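PDB 5VIP: MdcD from Pseudomonas aeruginosa, which probably serves as the beta subunit of a biotin-independent malonate decarboxylase, a carboxyl transferase-type protein with likely carboxy-lyase activity. Local coordinates for residues A71-L85 against T110-Q124. Residues are numbered along the deposited sequence; the frame is centred on the assembly and turned at random.
Sequences AVLAAIEGAFQGGSL and TRALLLLETGGVRLQ
Val72, Ala74 and Ile76 bond by their backbones to Arg111, Leu113 and Leu115, making strands 71-76 and 111-115 parallel neighbours, 16° apart in direction. Five N-H...O bonds join them, ending with Ile76 N to Leu115 O at 3.0 Å. Helix 87-105 connects the strands in a beta-alpha-beta unit, within the crotonase-like fold of carboxyl transferases. Beyond the strands the chains meet again: Leu85 N donates to Gly120 O (2.9 Å), and Arg122 N to Leu85 O.

Leu73 and Leu113 lie side by side on the face covered by helix 18-25, CD1 of the first 3.7 Å from CD2 of the second. On the same face, small Ala75 leaves room for the branched Leu115, their CB atoms 3.7 Å apart. Val72 and Ala112 meet on the other face, beneath helix 87-105. At the strand end Ile76 reaches with CD1 to Thr118 CB (3.9 Å), while its CG2 abuts Glu117 O. Gly83, with positive phi, fits where a CB would strike that same oxygen. A chi1 of -176° turns Thr118 OG1 toward Gly83 O, a donor-acceptor pair modelled doubtfully close at 2.5 Å. Arg122 lays its CG against Ser84 CB, and NE reaches Ser84 O (3.0 Å) from above the carbonyl plane; NH1 pairs with Glu125.

Backbone bonds thus set the parallel register and apolar pairs pack on both faces, while polar bonds hold the turns beyond; Glu117 O stays buried without a partner.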
# COMPACT_ATOMS: atom_id res chain seq x y z
N ALA B 71 -13.72 19.87 -1.44
CA ALA B 71 -12.49 19.22 -0.98
C ALA B 71 -12.71 18.43 0.31
O ALA B 71 -13.64 18.70 1.09
CB ALA B 71 -11.40 20.26 -0.78
N VAL B 72 -11.84 17.45 0.51
CA VAL B 72 -11.74 16.75 1.77
C VAL B 72 -10.26 16.70 2.11
O VAL B 72 -9.40 16.60 1.22
CB VAL B 72 -12.36 15.34 1.72
CG1 VAL B 72 -11.66 14.47 0.68
CG2 VAL B 72 -12.34 14.66 3.12
N LEU B 73 -9.95 16.81 3.39
CA LEU B 73 -8.58 16.87 3.85
C LEU B 73 -8.45 15.84 4.95
O LEU B 73 -9.27 15.82 5.86
CB LEU B 73 -8.26 18.29 4.35
CG LEU B 73 -6.82 18.75 4.55
CD1 LEU B 73 -6.75 20.28 4.55
CD2 LEU B 73 -6.26 18.19 5.86
N ALA B 74 -7.47 14.95 4.85
CA ALA B 74 -7.16 14.07 5.97
C ALA B 74 -5.76 14.42 6.46
O ALA B 74 -4.82 14.43 5.67
CB ALA B 74 -7.27 12.58 5.58
N ALA B 75 -5.63 14.71 7.75
CA ALA B 75 -4.35 15.09 8.33
C ALA B 75 -4.05 14.21 9.54
O ALA B 75 -4.86 14.12 10.46
CB ALA B 75 -4.35 16.55 8.74
N ILE B 76 -2.89 13.57 9.52
CA ILE B 76 -2.51 12.70 10.63
C ILE B 76 -1.72 13.52 11.65
O ILE B 76 -0.84 14.30 11.29
CB ILE B 76 -1.68 11.50 10.15
CG1 ILE B 76 -2.47 10.74 9.07
CG2 ILE B 76 -1.32 10.59 11.32
CD1 ILE B 76 -1.69 9.64 8.37
N GLU B 77 -2.08 13.36 12.91
CA GLU B 77 -1.37 14.06 13.97
C GLU B 77 -0.17 13.24 14.41
O GLU B 77 -0.29 12.27 15.16
CB GLU B 77 -2.31 14.33 15.16
CG GLU B 77 -1.64 15.07 16.32
CD GLU B 77 -0.96 16.37 15.89
OE1 GLU B 77 -1.68 17.39 15.74
OE2 GLU B 77 0.28 16.37 15.70
N GLY B 78 1.00 13.62 13.90
CA GLY B 78 2.23 12.91 14.21
C GLY B 78 2.66 13.03 15.66
O GLY B 78 3.48 12.25 16.13
N ALA B 79 2.12 14.01 16.37
CA ALA B 79 2.47 14.19 17.77
C ALA B 79 1.75 13.19 18.66
O ALA B 79 2.04 13.10 19.86
CB ALA B 79 2.16 15.62 18.21
N PHE B 80 0.82 12.42 18.08
CA PHE B 80 0.04 11.43 18.81
C PHE B 80 0.33 10.01 18.32
O PHE B 80 -0.00 9.66 17.19
CB PHE B 80 -1.46 11.73 18.67
CG PHE B 80 -2.36 10.69 19.32
CD1 PHE B 80 -2.55 10.69 20.70
CD2 PHE B 80 -3.01 9.73 18.55
CE1 PHE B 80 -3.38 9.74 21.29
CE2 PHE B 80 -3.83 8.78 19.14
CZ PHE B 80 -4.02 8.79 20.51
N GLN B 81 0.95 9.19 19.17
CA GLN B 81 1.31 7.82 18.80
C GLN B 81 2.29 7.81 17.62
O GLN B 81 2.36 6.84 16.87
CB GLN B 81 0.06 7.00 18.43
CG GLN B 81 -0.72 6.38 19.59
CD GLN B 81 -0.05 5.14 20.16
OE1 GLN B 81 0.99 4.69 19.66
NE2 GLN B 81 -0.65 4.57 21.18
N GLY B 82 3.03 8.90 17.44
CA GLY B 82 3.87 9.07 16.26
C GLY B 82 3.09 9.01 14.95
O GLY B 82 3.66 8.71 13.89
N GLY B 83 1.79 9.29 15.01
CA GLY B 83 0.94 9.20 13.84
C GLY B 83 0.70 7.77 13.38
O GLY B 83 0.35 7.53 12.22
N SER B 84 0.87 6.80 14.28
CA SER B 84 0.58 5.41 13.97
C SER B 84 -0.90 5.20 13.70
O SER B 84 -1.74 5.69 14.44
CB SER B 84 1.03 4.50 15.12
OG SER B 84 2.34 4.82 15.52
N LEU B 85 -1.21 4.46 12.64
CA LEU B 85 -2.60 4.26 12.24
C LEU B 85 -3.20 3.00 12.86
O LEU B 85 -2.54 1.96 12.96
CB LEU B 85 -2.72 4.19 10.72
CG LEU B 85 -2.51 5.52 9.98
CD1 LEU B 85 -2.70 5.32 8.49
CD2 LEU B 85 -3.47 6.59 10.48
N THR B 110 -14.78 16.54 -6.28
CA THR B 110 -14.15 16.63 -4.97
C THR B 110 -12.68 16.22 -5.01
O THR B 110 -12.31 15.20 -5.57
CB THR B 110 -14.91 15.79 -3.95
OG1 THR B 110 -16.24 16.32 -3.85
CG2 THR B 110 -14.24 15.84 -2.58
N ARG B 111 -11.85 17.08 -4.41
CA ARG B 111 -10.41 16.94 -4.37
C ARG B 111 -9.99 16.45 -2.99
O ARG B 111 -10.50 16.94 -2.00
CB ARG B 111 -9.74 18.29 -4.68
CG ARG B 111 -10.35 19.07 -5.86
CD ARG B 111 -10.02 20.54 -5.76
NE ARG B 111 -9.78 21.18 -7.07
CZ ARG B 111 -9.25 22.39 -7.23
NH1 ARG B 111 -8.89 23.11 -6.15
NH2 ARG B 111 -9.05 22.88 -8.45
N ALA B 112 -9.04 15.52 -2.92
CA ALA B 112 -8.56 15.03 -1.63
C ALA B 112 -7.12 15.46 -1.38
O ALA B 112 -6.24 15.32 -2.25
CB ALA B 112 -8.68 13.49 -1.55
N LEU B 113 -6.89 15.99 -0.18
CA LEU B 113 -5.59 16.48 0.25
C LEU B 113 -5.16 15.71 1.49
O LEU B 113 -5.89 15.66 2.50
CB LEU B 113 -5.66 17.98 0.55
CG LEU B 113 -4.45 18.69 1.14
CD1 LEU B 113 -3.24 18.59 0.19
CD2 LEU B 113 -4.80 20.14 1.40
N LEU B 114 -3.99 15.08 1.41
CA LEU B 114 -3.48 14.23 2.49
C LEU B 114 -2.27 14.88 3.15
O LEU B 114 -1.25 15.10 2.50
CB LEU B 114 -3.10 12.84 1.97
CG LEU B 114 -4.20 12.05 1.27
CD1 LEU B 114 -3.64 10.71 0.74
CD2 LEU B 114 -5.35 11.81 2.24
N LEU B 115 -2.37 15.14 4.46
CA LEU B 115 -1.24 15.63 5.24
C LEU B 115 -0.66 14.46 6.03
O LEU B 115 -1.20 14.06 7.08
CB LEU B 115 -1.68 16.75 6.18
CG LEU B 115 -1.66 18.20 5.64
CD1 LEU B 115 -2.13 18.35 4.20
CD2 LEU B 115 -2.45 19.13 6.56
N LEU B 116 0.46 13.92 5.55
CA LEU B 116 0.96 12.64 6.02
C LEU B 116 2.12 12.75 7.01
O LEU B 116 3.28 12.83 6.62
CB LEU B 116 1.39 11.79 4.82
CG LEU B 116 0.25 11.51 3.83
CD1 LEU B 116 0.72 10.64 2.67
CD2 LEU B 116 -0.92 10.85 4.54
N GLU B 117 1.79 12.76 8.30
CA GLU B 117 2.80 12.73 9.35
C GLU B 117 2.59 11.43 10.10
O GLU B 117 1.73 11.35 10.96
CB GLU B 117 2.68 13.92 10.30
CG GLU B 117 2.85 15.28 9.62
CD GLU B 117 4.23 15.44 8.98
OE1 GLU B 117 4.31 15.93 7.82
OE2 GLU B 117 5.23 15.09 9.64
N THR B 118 3.35 10.40 9.75
CA THR B 118 3.05 9.07 10.25
C THR B 118 4.27 8.15 10.15
O THR B 118 5.12 8.29 9.27
CB THR B 118 1.85 8.46 9.47
OG1 THR B 118 1.50 7.19 10.03
CG2 THR B 118 2.19 8.31 7.98
N GLY B 119 4.35 7.20 11.08
CA GLY B 119 5.48 6.30 11.12
C GLY B 119 5.15 4.82 10.96
O GLY B 119 6.06 3.98 10.94
N GLY B 120 3.87 4.50 10.83
CA GLY B 120 3.48 3.12 10.61
C GLY B 120 2.14 2.78 11.24
O GLY B 120 1.26 3.62 11.32
N VAL B 121 1.98 1.54 11.69
CA VAL B 121 0.73 1.16 12.34
C VAL B 121 0.92 0.94 13.84
O VAL B 121 2.04 0.75 14.32
CB VAL B 121 0.13 -0.11 11.70
CG1 VAL B 121 -0.03 0.09 10.21
CG2 VAL B 121 1.03 -1.27 11.96
N ARG B 122 -0.18 0.98 14.57
CA ARG B 122 -0.19 0.65 15.99
C ARG B 122 -0.07 -0.85 16.19
O ARG B 122 -0.94 -1.61 15.75
CB ARG B 122 -1.47 1.14 16.64
CG ARG B 122 -1.54 2.62 16.73
CD ARG B 122 -2.89 3.04 17.23
NE ARG B 122 -3.26 4.33 16.67
CZ ARG B 122 -4.47 4.86 16.80
NH1 ARG B 122 -5.40 4.20 17.48
NH2 ARG B 122 -4.73 6.05 16.26
N LEU B 123 0.98 -1.27 16.89
CA LEU B 123 1.23 -2.69 17.10
C LEU B 123 -0.01 -3.40 17.66
O LEU B 123 -0.34 -4.50 17.22
CB LEU B 123 2.43 -2.90 18.03
CG LEU B 123 2.72 -4.35 18.42
CD1 LEU B 123 2.86 -5.25 17.20
CD2 LEU B 123 3.98 -4.41 19.26
N GLN B 124 -0.72 -2.75 18.58
CA GLN B 124 -1.91 -3.32 19.20
C GLN B 124 -3.09 -3.53 18.24
O GLN B 124 -4.01 -4.31 18.53
CB GLN B 124 -2.37 -2.43 20.37
CG GLN B 124 -1.22 -1.81 21.15
CD GLN B 124 -0.76 -0.48 20.57
OE1 GLN B 124 -1.58 0.40 20.30
NE2 GLN B 124 0.54 -0.34 20.36